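Local coordinates for protein exodeoxyribonuclease 10 (Escherichia coli, PDB 4FZX) that degrades single- and double-stranded DNA from the 3' end in a distributive, magnesium-dependent manner, as a DEDDh-type exonuclease of the DnaQ family, at residues C[52-55]-C[56-59]; C[111-114]-C[115-118]; C[155-158]-C[159-162]. All coordinates share one frame; numbering follows the deposited sequence.

Interaction 1. Residues C[52-55]-C[56-59]; sequences RITE and AMVA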
ATOM      1  N   ARG C  52     -15.852  39.217  13.633  1.00 12.88           N
ATOM      2  CA  ARG C  52     -16.355  40.371  14.372  1.00 14.22           C
ATOM      3  C   ARG C  52     -15.765  41.662  13.832  1.00 14.75           C
ATOM      4  O   ARG C  52     -15.401  42.572  14.588  1.00 15.39           O
ATOM      5  CB  ARG C  52     -16.086  40.230  15.864  1.00 14.28           C
ATOM      6  CG  ARG C  52     -17.002  39.229  16.552  1.00 18.17           C
ATOM      7  CD  ARG C  52     -16.596  39.040  17.990  1.00 25.10           C
ATOM      8  NE  ARG C  52     -15.586  38.006  18.136  1.00 30.88           N
ATOM      9  CZ  ARG C  52     -14.809  37.869  19.207  1.00 35.63           C
ATOM     10  NH1 ARG C  52     -14.881  38.745  20.203  1.00 35.89           N
ATOM     11  NH2 ARG C  52     -13.928  36.879  19.262  1.00 37.34           N
ATOM     12  N   ILE C  53     -15.622  41.700  12.517  1.00 13.48           N
ATOM     13  CA  ILE C  53     -15.303  42.916  11.826  1.00 12.19           C
ATOM     14  C   ILE C  53     -16.567  43.420  11.175  1.00 12.31           C
ATOM     15  O   ILE C  53     -17.194  42.706  10.387  1.00 11.14           O
ATOM     16  CB  ILE C  53     -14.211  42.676  10.749  1.00 13.21           C
ATOM     17  CG1 ILE C  53     -12.937  42.139  11.423  1.00 13.61           C
ATOM     18  CG2 ILE C  53     -13.941  43.974   9.965  1.00 10.62           C
ATOM     19  CD1 ILE C  53     -11.950  41.448  10.493  1.00 14.87           C
ATOM     20  N   THR C  54     -16.963  44.633  11.548  1.00 12.32           N
ATOM     21  CA  THR C  54     -18.225  45.205  11.119  1.00 12.42           C
ATOM     22  C   THR C  54     -17.978  46.007   9.849  1.00 13.21           C
ATOM     23  O   THR C  54     -16.839  46.261   9.497  1.00 11.38           O
ATOM     24  CB  THR C  54     -18.763  46.169  12.185  1.00 13.73           C
ATOM     25  OG1 THR C  54     -17.870  47.282  12.292  1.00  8.50           O
ATOM     26  CG2 THR C  54     -18.874  45.470  13.565  1.00  9.27           C
ATOM     27  N   GLU C  55     -19.056  46.444   9.193  1.00 14.48           N
ATOM     28  CA  GLU C  55     -18.939  47.217   7.958  1.00 14.51           C
ATOM     29  C   GLU C  55     -18.331  48.586   8.244  1.00 14.24           C
ATOM     30  O   GLU C  55     -17.545  49.106   7.441  1.00 14.14           O
ATOM     31  CB  GLU C  55     -20.308  47.371   7.281  1.00 15.48           C
ATOM     32  CG  GLU C  55     -20.919  46.045   6.791  1.00 18.77           C
ATOM     33  CD  GLU C  55     -20.470  45.664   5.377  1.00 24.26           C
ATOM     34  OE1 GLU C  55     -19.597  46.373   4.807  1.00 21.67           O
ATOM     35  OE2 GLU C  55     -20.994  44.653   4.838  1.00 21.92           O
ATOM     36  N   ALA C  56     -18.666  49.154   9.404  1.00 12.25           N
ATOM     37  CA  ALA C  56     -18.133  50.444   9.776  1.00 12.56           C
ATOM     38  C   ALA C  56     -16.629  50.379  10.043  1.00 13.24           C
ATOM     39  O   ALA C  56     -15.916  51.362   9.840  1.00 13.01           O
ATOM     40  CB  ALA C  56     -18.874  51.026  10.969  1.00 11.78           C
HETATM   41  N   MSE C  57     -16.144  49.227  10.490  1.00 13.65           N
HETATM   42  CA  MSE C  57     -14.712  49.089  10.772  1.00 14.97           C
HETATM   43  C   MSE C  57     -13.884  49.137   9.482  1.00 15.57           C
HETATM   44  O   MSE C  57     -12.708  49.478   9.509  1.00 16.61           O
HETATM   45  CB  MSE C  57     -14.415  47.808  11.550  1.00 13.39           C
HETATM   46  CG  MSE C  57     -14.567  47.945  13.043  1.00 14.18           C
HETATM   47 SE   MSE C  57     -14.643  46.192  13.906  1.00 26.11          SE
HETATM   48  CE  MSE C  57     -12.739  45.718  13.787  1.00 22.03           C
ATOM     49  N   VAL C  58     -14.517  48.850   8.347  1.00 15.68           N
ATOM     50  CA  VAL C  58     -13.770  48.735   7.088  1.00 15.53           C
ATOM     51  C   VAL C  58     -14.229  49.682   5.977  1.00 16.78           C
ATOM     52  O   VAL C  58     -13.645  49.691   4.887  1.00 16.88           O
ATOM     53  CB  VAL C  58     -13.697  47.264   6.568  1.00 14.72           C
ATOM     54  CG1 VAL C  58     -13.006  46.373   7.584  1.00 11.55           C
ATOM     55  CG2 VAL C  58     -15.072  46.725   6.252  1.00 11.28           C
ATOM     56  N   ALA C  59     -15.182  50.559   6.302  1.00 18.17           N
ATOM     57  CA  ALA C  59     -15.860  51.409   5.309  1.00 18.97           C
ATOM     58  C   ALA C  59     -14.930  52.337   4.531  1.00 19.97           C
ATOM     59  O   ALA C  59     -15.178  52.623   3.368  1.00 20.85           O
ATOM     60  CB  ALA C  59     -16.987  52.218   5.970  1.00 18.94           C
TER

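Interaction 2. Residues C[111-114]-C[115-118]; sequences KYSN and MALY. With nucleotides of chain A.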
ATOM      1  N   LYS C 111      -7.046  15.986  14.723  1.00 14.75           N
ATOM      2  CA  LYS C 111      -7.983  17.051  14.364  1.00 17.59           C
ATOM      3  C   LYS C 111      -7.207  18.262  13.834  1.00 16.29           C
ATOM      4  O   LYS C 111      -6.096  18.540  14.287  1.00 16.60           O
ATOM      5  CB  LYS C 111      -8.862  17.433  15.558  1.00 18.42           C
ATOM      6  CG  LYS C 111      -9.508  18.801  15.430  1.00 29.52           C
ATOM      7  CD  LYS C 111     -11.034  18.742  15.633  1.00 39.26           C
ATOM      8  CE  LYS C 111     -11.655  20.145  15.565  1.00 43.24           C
ATOM      9  NZ  LYS C 111     -11.198  20.901  14.337  1.00 43.84           N
ATOM     10  N   TYR C 112      -7.719  18.896  12.788  1.00 15.05           N
ATOM     11  CA  TYR C 112      -6.845  19.686  11.930  1.00 14.52           C
ATOM     12  C   TYR C 112      -7.355  21.075  11.555  1.00 14.87           C
ATOM     13  O   TYR C 112      -6.814  21.722  10.637  1.00 13.89           O
ATOM     14  CB  TYR C 112      -6.388  18.888  10.702  1.00 15.07           C
ATOM     15  CG  TYR C 112      -7.498  18.386   9.797  1.00 14.49           C
ATOM     16  CD1 TYR C 112      -8.065  17.125   9.983  1.00 15.78           C
ATOM     17  CD2 TYR C 112      -7.919  19.134   8.707  1.00 17.21           C
ATOM     18  CE1 TYR C 112      -9.062  16.644   9.133  1.00 14.74           C
ATOM     19  CE2 TYR C 112      -8.882  18.649   7.826  1.00 15.06           C
ATOM     20  CZ  TYR C 112      -9.487  17.426   8.072  1.00 16.21           C
ATOM     21  OH  TYR C 112     -10.445  16.953   7.188  1.00 13.64           O
ATOM     22  N   SER C 113      -8.308  21.590  12.334  1.00 12.31           N
ATOM     23  CA  SER C 113      -8.561  23.020  12.332  1.00 13.42           C
ATOM     24  C   SER C 113      -7.411  23.762  13.011  1.00 13.70           C
ATOM     25  O   SER C 113      -6.679  23.178  13.804  1.00 14.03           O
ATOM     26  CB  SER C 113      -9.889  23.355  13.011  1.00 12.07           C
ATOM     27  OG  SER C 113      -9.777  23.237  14.409  1.00 13.13           O
ATOM     28  N   ASN C 114      -7.269  25.047  12.705  1.00 14.22           N
ATOM     29  CA  ASN C 114      -6.139  25.837  13.200  1.00 16.52           C
ATOM     30  C   ASN C 114      -6.058  25.840  14.732  1.00 17.41           C
ATOM     31  O   ASN C 114      -5.002  25.544  15.301  1.00 16.21           O
ATOM     32  CB  ASN C 114      -6.183  27.277  12.641  1.00 16.08           C
ATOM     33  CG  ASN C 114      -4.820  27.992  12.700  1.00 17.22           C
ATOM     34  OD1 ASN C 114      -3.770  27.382  12.541  1.00 17.99           O
ATOM     35  ND2 ASN C 114      -4.857  29.305  12.856  1.00 18.12           N
HETATM   36  N   MSE C 115      -7.175  26.145  15.397  1.00 18.91           N
HETATM   37  CA  MSE C 115      -7.170  26.234  16.859  1.00 20.72           C
HETATM   38  C   MSE C 115      -7.153  24.873  17.546  1.00 19.99           C
HETATM   39  O   MSE C 115      -6.532  24.714  18.603  1.00 21.19           O
HETATM   40  CB  MSE C 115      -8.324  27.077  17.394  1.00 22.04           C
HETATM   41  CG  MSE C 115      -8.220  27.356  18.922  1.00 30.66           C
HETATM   42 SE   MSE C 115      -6.559  28.317  19.430  1.00 52.21          SE
HETATM   43  CE  MSE C 115      -6.714  28.241  21.387  1.00 50.86           C
ATOM     44  N   ALA C 116      -7.796  23.880  16.940  1.00 18.71           N
ATOM     45  CA  ALA C 116      -7.718  22.526  17.481  1.00 18.70           C
ATOM     46  C   ALA C 116      -6.268  22.020  17.522  1.00 18.43           C
ATOM     47  O   ALA C 116      -5.846  21.422  18.503  1.00 18.96           O
ATOM     48  CB  ALA C 116      -8.589  21.590  16.695  1.00 18.38           C
ATOM     49  N   LEU C 117      -5.513  22.276  16.456  1.00 17.46           N
ATOM     50  CA  LEU C 117      -4.107  21.903  16.403  1.00 18.24           C
ATOM     51  C   LEU C 117      -3.341  22.649  17.491  1.00 17.48           C
ATOM     52  O   LEU C 117      -2.603  22.054  18.264  1.00 15.87           O
ATOM     53  CB  LEU C 117      -3.516  22.272  15.038  1.00 18.02           C
ATOM     54  CG  LEU C 117      -3.230  21.250  13.934  1.00 22.28           C
ATOM     55  CD1 LEU C 117      -3.261  19.784  14.382  1.00 17.03           C
ATOM     56  CD2 LEU C 117      -4.096  21.494  12.711  1.00 19.72           C
ATOM     57  N   TYR C 118      -3.499  23.965  17.527  1.00 18.97           N
ATOM     58  CA  TYR C 118      -2.835  24.780  18.547  1.00 21.74           C
ATOM     59  C   TYR C 118      -3.116  24.244  19.957  1.00 23.07           C
ATOM     60  O   TYR C 118      -2.203  24.163  20.789  1.00 22.58           O
ATOM     61  CB  TYR C 118      -3.286  26.232  18.460  1.00 20.44           C
ATOM     62  CG  TYR C 118      -2.512  27.158  19.361  1.00 23.46           C
ATOM     63  CD1 TYR C 118      -2.998  27.506  20.620  1.00 24.74           C
ATOM     64  CD2 TYR C 118      -1.307  27.724  18.941  1.00 26.86           C
ATOM     65  CE1 TYR C 118      -2.305  28.378  21.442  1.00 24.22           C
ATOM     66  CE2 TYR C 118      -0.593  28.589  19.767  1.00 27.36           C
ATOM     67  CZ  TYR C 118      -1.097  28.908  21.019  1.00 28.58           C
ATOM     68  OH  TYR C 118      -0.395  29.763  21.843  1.00 32.10           O
TER
ATOM     69  P    DG A  15     -13.205  20.297  10.781  1.00 23.24           P
ATOM     70  OP1  DG A  15     -12.507  20.149  12.066  1.00 21.89           O
ATOM     71  OP2  DG A  15     -14.614  20.748  10.776  1.00 29.39           O
ATOM     72  O5'  DG A  15     -12.353  21.300   9.873  1.00 24.30           O
ATOM     73  C5'  DG A  15     -10.946  21.130   9.765  1.00 18.56           C
ATOM     74  C4'  DG A  15     -10.399  21.986   8.640  1.00 19.29           C
ATOM     75  O4'  DG A  15     -10.812  21.463   7.350  1.00 21.07           O
ATOM     76  C3'  DG A  15     -10.859  23.435   8.661  1.00 17.02           C
ATOM     77  O3'  DG A  15      -9.923  24.176   9.412  1.00 15.47           O
ATOM     78  C2'  DG A  15     -10.806  23.829   7.192  1.00 19.42           C
ATOM     79  C1'  DG A  15     -11.110  22.523   6.465  1.00 18.68           C
ATOM     80  N9   DG A  15     -12.518  22.385   6.130  1.00 19.58           N
ATOM     81  C8   DG A  15     -13.545  22.191   7.016  1.00 21.10           C
ATOM     82  N7   DG A  15     -14.706  22.061   6.427  1.00 27.10           N
ATOM     83  C5   DG A  15     -14.418  22.163   5.073  1.00 22.62           C
ATOM     84  C6   DG A  15     -15.293  22.109   3.969  1.00 29.22           C
ATOM     85  O6   DG A  15     -16.522  21.929   3.995  1.00 33.59           O
ATOM     86  N1   DG A  15     -14.616  22.274   2.755  1.00 29.49           N
ATOM     87  C2   DG A  15     -13.240  22.461   2.651  1.00 30.77           C
ATOM     88  N2   DG A  15     -12.750  22.634   1.404  1.00 25.64           N
ATOM     89  N3   DG A  15     -12.416  22.524   3.704  1.00 22.49           N
ATOM     90  C4   DG A  15     -13.077  22.361   4.870  1.00 19.24           C
ATOM     91  P    DA A  16     -10.311  25.611   9.950  1.00 10.99           P
ATOM     92  OP1  DA A  16      -9.099  26.069  10.658  1.00 13.51           O
ATOM     93  OP2  DA A  16     -11.649  25.538  10.605  1.00 16.88           O
ATOM     94  O5'  DA A  16     -10.451  26.491   8.614  1.00 12.82           O
ATOM     95  C5'  DA A  16      -9.325  26.775   7.810  1.00  9.29           C
ATOM     96  C4'  DA A  16      -9.711  27.729   6.683  1.00  9.43           C
ATOM     97  O4'  DA A  16     -10.405  26.975   5.649  1.00 10.64           O
ATOM     98  C3'  DA A  16     -10.680  28.847   7.090  1.00 12.80           C
ATOM     99  O3'  DA A  16      -9.948  30.026   7.504  1.00  9.30           O
ATOM    100  C2'  DA A  16     -11.480  29.083   5.804  1.00  9.16           C
ATOM    101  C1'  DA A  16     -11.518  27.691   5.183  1.00 11.51           C
ATOM    102  N9   DA A  16     -12.722  26.982   5.545  1.00 14.42           N
ATOM    103  C8   DA A  16     -13.228  26.789   6.788  1.00 19.10           C
ATOM    104  N7   DA A  16     -14.391  26.191   6.792  1.00 20.55           N
ATOM    105  C5   DA A  16     -14.651  25.974   5.459  1.00 15.96           C
ATOM    106  C6   DA A  16     -15.745  25.396   4.805  1.00 19.96           C
ATOM    107  N6   DA A  16     -16.800  24.885   5.444  1.00 19.71           N
ATOM    108  N1   DA A  16     -15.715  25.380   3.463  1.00 25.01           N
ATOM    109  C2   DA A  16     -14.652  25.912   2.830  1.00 26.61           C
ATOM    110  N3   DA A  16     -13.565  26.497   3.341  1.00 19.36           N
ATOM    111  C4   DA A  16     -13.642  26.480   4.677  1.00 17.27           C
ATOM    112  P    DC A  14     -16.641  15.444  10.479  1.00 48.88           P
ATOM    113  OP1  DC A  14     -16.260  14.905  11.806  1.00 46.68           O
ATOM    114  OP2  DC A  14     -17.950  16.102  10.265  1.00 44.21           O
ATOM    115  O5'  DC A  14     -15.502  16.463   9.975  1.00 44.66           O
ATOM    116  C5'  DC A  14     -14.332  15.955   9.359  1.00 37.91           C
ATOM    117  C4'  DC A  14     -13.561  17.045   8.638  1.00 34.31           C
ATOM    118  O4'  DC A  14     -13.736  16.903   7.213  1.00 32.98           O
ATOM    119  C3'  DC A  14     -13.931  18.482   8.973  1.00 30.20           C
ATOM    120  O3'  DC A  14     -13.068  18.894  10.035  1.00 24.12           O
ATOM    121  C2'  DC A  14     -13.573  19.224   7.692  1.00 33.34           C
ATOM    122  C1'  DC A  14     -13.614  18.159   6.599  1.00 33.49           C
ATOM    123  N1   DC A  14     -14.765  18.299   5.688  1.00 31.45           N
ATOM    124  C2   DC A  14     -14.532  18.624   4.358  1.00 30.48           C
ATOM    125  O2   DC A  14     -13.366  18.793   3.984  1.00 31.11           O
ATOM    126  N3   DC A  14     -15.586  18.737   3.519  1.00 32.71           N
ATOM    127  C4   DC A  14     -16.821  18.504   3.973  1.00 31.97           C
ATOM    128  N4   DC A  14     -17.832  18.618   3.094  1.00 31.85           N
ATOM    129  C5   DC A  14     -17.074  18.176   5.342  1.00 30.03           C
ATOM    130  C6   DC A  14     -16.025  18.084   6.156  1.00 30.48           C
TER

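Interaction 3. Residues C[155-158]-C[159-162]; sequences GWTA and EQMA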
ATOM      1  N   GLY C 155      11.632  17.924  10.885  1.00 15.42           N
ATOM      2  CA  GLY C 155      12.836  18.258  10.136  1.00 15.22           C
ATOM      3  C   GLY C 155      12.596  18.505   8.653  1.00 14.89           C
ATOM      4  O   GLY C 155      13.537  18.456   7.856  1.00 15.77           O
ATOM      5  N   TRP C 156      11.351  18.798   8.276  1.00 13.61           N
ATOM      6  CA  TRP C 156      11.047  19.148   6.883  1.00 13.48           C
ATOM      7  C   TRP C 156      11.582  20.523   6.502  1.00 13.06           C
ATOM      8  O   TRP C 156      11.592  21.439   7.313  1.00 14.31           O
ATOM      9  CB  TRP C 156       9.544  19.057   6.580  1.00 12.31           C
ATOM     10  CG  TRP C 156       8.985  17.671   6.629  1.00 12.84           C
ATOM     11  CD1 TRP C 156       9.638  16.499   6.326  1.00 14.17           C
ATOM     12  CD2 TRP C 156       7.638  17.306   6.954  1.00 14.91           C
ATOM     13  NE1 TRP C 156       8.782  15.431   6.472  1.00 14.14           N
ATOM     14  CE2 TRP C 156       7.557  15.896   6.885  1.00 14.55           C
ATOM     15  CE3 TRP C 156       6.508  18.029   7.363  1.00 16.83           C
ATOM     16  CZ2 TRP C 156       6.376  15.199   7.153  1.00 13.20           C
ATOM     17  CZ3 TRP C 156       5.328  17.329   7.637  1.00 15.24           C
ATOM     18  CH2 TRP C 156       5.275  15.928   7.521  1.00 15.88           C
ATOM     19  N   THR C 157      12.043  20.650   5.264  1.00 13.45           N
ATOM     20  CA  THR C 157      12.495  21.935   4.732  1.00 14.43           C
ATOM     21  C   THR C 157      11.330  22.585   4.043  1.00 14.41           C
ATOM     22  O   THR C 157      10.332  21.924   3.760  1.00 15.70           O
ATOM     23  CB  THR C 157      13.592  21.749   3.657  1.00 13.90           C
ATOM     24  OG1 THR C 157      13.078  20.914   2.612  1.00 15.31           O
ATOM     25  CG2 THR C 157      14.836  21.096   4.264  1.00 13.06           C
ATOM     26  N   ALA C 158      11.492  23.856   3.695  1.00 14.34           N
ATOM     27  CA  ALA C 158      10.515  24.567   2.892  1.00 15.47           C
ATOM     28  C   ALA C 158      10.134  23.792   1.627  1.00 16.74           C
ATOM     29  O   ALA C 158       8.954  23.666   1.299  1.00 15.64           O
ATOM     30  CB  ALA C 158      11.027  25.943   2.546  1.00 15.82           C
ATOM     31  N   GLU C 159      11.134  23.191   0.981  1.00 18.71           N
ATOM     32  CA  GLU C 159      10.937  22.418  -0.254  1.00 19.23           C
ATOM     33  C   GLU C 159      10.105  21.160  -0.032  1.00 18.45           C
ATOM     34  O   GLU C 159       9.248  20.821  -0.842  1.00 17.49           O
ATOM     35  CB  GLU C 159      12.298  22.021  -0.849  1.00 20.85           C
ATOM     36  CG  GLU C 159      13.116  23.188  -1.368  1.00 25.36           C
ATOM     37  CD  GLU C 159      12.542  23.750  -2.652  1.00 34.06           C
ATOM     38  OE1 GLU C 159      12.891  24.901  -3.009  1.00 39.85           O
ATOM     39  OE2 GLU C 159      11.737  23.039  -3.306  1.00 35.68           O
ATOM     40  N   GLN C 160      10.436  20.409   1.012  1.00 18.56           N
ATOM     41  CA  GLN C 160       9.710  19.176   1.298  1.00 17.48           C
ATOM     42  C   GLN C 160       8.271  19.497   1.596  1.00 16.53           C
ATOM     43  O   GLN C 160       7.350  18.790   1.149  1.00 17.14           O
ATOM     44  CB  GLN C 160      10.321  18.459   2.485  1.00 17.93           C
ATOM     45  CG  GLN C 160      11.577  17.699   2.163  1.00 17.64           C
ATOM     46  CD  GLN C 160      12.227  17.154   3.410  1.00 17.77           C
ATOM     47  OE1 GLN C 160      12.777  17.908   4.214  1.00 17.81           O
ATOM     48  NE2 GLN C 160      12.119  15.847   3.609  1.00 17.98           N
HETATM   49  N   MSE C 161       8.077  20.595   2.315  1.00 15.20           N
HETATM   50  CA  MSE C 161       6.752  21.001   2.770  1.00 15.57           C
HETATM   51  C   MSE C 161       5.876  21.439   1.604  1.00 16.41           C
HETATM   52  O   MSE C 161       4.674  21.147   1.578  1.00 15.46           O
HETATM   53  CB  MSE C 161       6.867  22.126   3.808  1.00 15.08           C
HETATM   54  CG  MSE C 161       7.386  21.646   5.134  1.00 17.35           C
HETATM   55 SE   MSE C 161       7.284  22.987   6.530  1.00 28.31          SE
HETATM   56  CE  MSE C 161       8.890  24.042   6.061  1.00 17.53           C
ATOM     57  N   ALA C 162       6.482  22.162   0.658  1.00 16.81           N
ATOM     58  CA  ALA C 162       5.820  22.546  -0.584  1.00 19.31           C
ATOM     59  C   ALA C 162       5.436  21.323  -1.405  1.00 21.51           C
ATOM     60  O   ALA C 162       4.356  21.283  -1.997  1.00 21.74           O
ATOM     61  CB  ALA C 162       6.723  23.462  -1.402  1.00 19.26           C
TER

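Interaction 1. Residues C[52-55]-C[56-59]
T54 and M57 meet where the chain turns into the short helix 55-58, and one N-H there is shared between two acceptors. The amide of M57, a selenomethionine, donates to T54 OG1 over 3.2 Å from N to OG1, with an N-H...O angle of 142°. The same M57 N also lies 3.2 Å from T54 O, but this second bond is weak. The hydroxyl reaches the amide because a chi1 of 65° tucks OG1 in over the backbone of T54. T54 is thus the N-cap of helix 55-58. One residue further on, V58 N donates to E55 O at 3.2 Å; the donor stands well above the carbonyl plane, 64° out of it, a steep approach in keeping with the weak bonding of this short helix. A59 N comes as near as 3.0 Å to E55 O, yet the angle is too poor for a hydrogen bond. The carboxylate of E55 has its partner outside the turn: OE2 accepts from the backbone N of I43. On the apolar side, I53 CG2 meets V58 CG1 at 3.5 Å, the two side chains crossing at about a right angle, and M57 CB lies 4.2 Å from the same I53 CG2. Both I53 and V58 are buried, resting on L36 of strand 28-36, and I53 also touches V17 and E18 of strand 16-25. M57 runs back along the chain, its SE 3.8 Å from R52 O, while the backbone N of I53 is hydrogen-bonded to H51 ND1.

Interaction 2. Residues C[111-114]-C[115-118]
At the N terminus of helix 114-120, where a DNA-binding loop runs into the helix, S113 OG accepts from A116 N at 3.3 Å with an N-H...O angle of 148°. K111 NZ donates to the same S113 OG at 2.7 Å and to OP1 of DG15 of chain A, also at 2.7 Å, so the ammonium bridges the cap and the phosphate. With its hydroxyl folded back over the main chain (chi1 75°), S113 serves as the N-cap, and the regular helical bonds follow at once: L117 N to S113 O at 3.0 Å and Y118 N to N114 O at 3.1 Å. The first turn also grips DNA directly, since N114 N points a nearly straight bond (166°) at OP1 of DA16 of chain A, 2.9 Å away. A phosphate at this end of a helix would probably be favoured by the helix dipole. Y112 lies along the sugars: CE2 is 3.4 Å from O4' of DG15 of chain A, and OH reaches the sugar of DC14 of chain A; R104 makes a cation-pi contact with the ring. Behind the backbone, L117 CD2 is 4.0 Å from Y112 CB, and L117 packs on A103 and on L146 of helix 136-154. The side chain of N114 makes a weak hydrogen bond from ND2 to T143 OG1.

Interaction 3. Residues C[155-158]-C[159-162]
T157 and Q160 form a capping box at the N terminus of helix 158-165. Two reciprocal hydrogen bonds define it: Q160 N donates to T157 OG1 at 3.1 Å with an N-H...O angle of 165°, and T157 N donates to Q160 OE1 at 3.0 Å, tilted from the plane of the side-chain carbonyl. A weak bond from T157 OG1 to Q160 OE1, 3.4 Å long, links the two side chains. The first torsion of T157, 57°, brings OG1 round to the Q160 amide. Regular backbone bonds continue the turn, M161 N to T157 O and A162 N to A158 O, both 3.0 Å. Apolar contacts join W156 and M161, a selenomethionine: W156 CB touches M161 CG at 3.7 Å, and both side chains lean on L102 of helix 99-106 and on helix 136-154, through I150 for W156 and L147 for M161. A158 and A162 meet W76 of strand 76-79. The last contact pairs an aromatic ring with an amide: their planes stand 77° apart, and Q160 NE2 lies 3.7 Å from W156 CD1.

Overall arrangement
From the N terminus, interaction 1 comes first, where the chain leaves helix 45-51 and turns into helix 55-58 against strands 16-25 and 28-36. Interaction 2 follows, closing the loop between helices 99-106 and 114-120, and interaction 3 joins helix 136-154 to the last helix, 158-165. Each is a local N-cap turn; the three lie in series, neither nesting nor crossing. No two touch: nearest atoms are about 11 Å apart for interactions 1 and 2 and for 2 and 3, and about 27 Å for 1 and 3, which lie on opposite sides of the chain's centre. Helices 99-106 and 136-154 connect 111-118 with 155-162, since both pack against them.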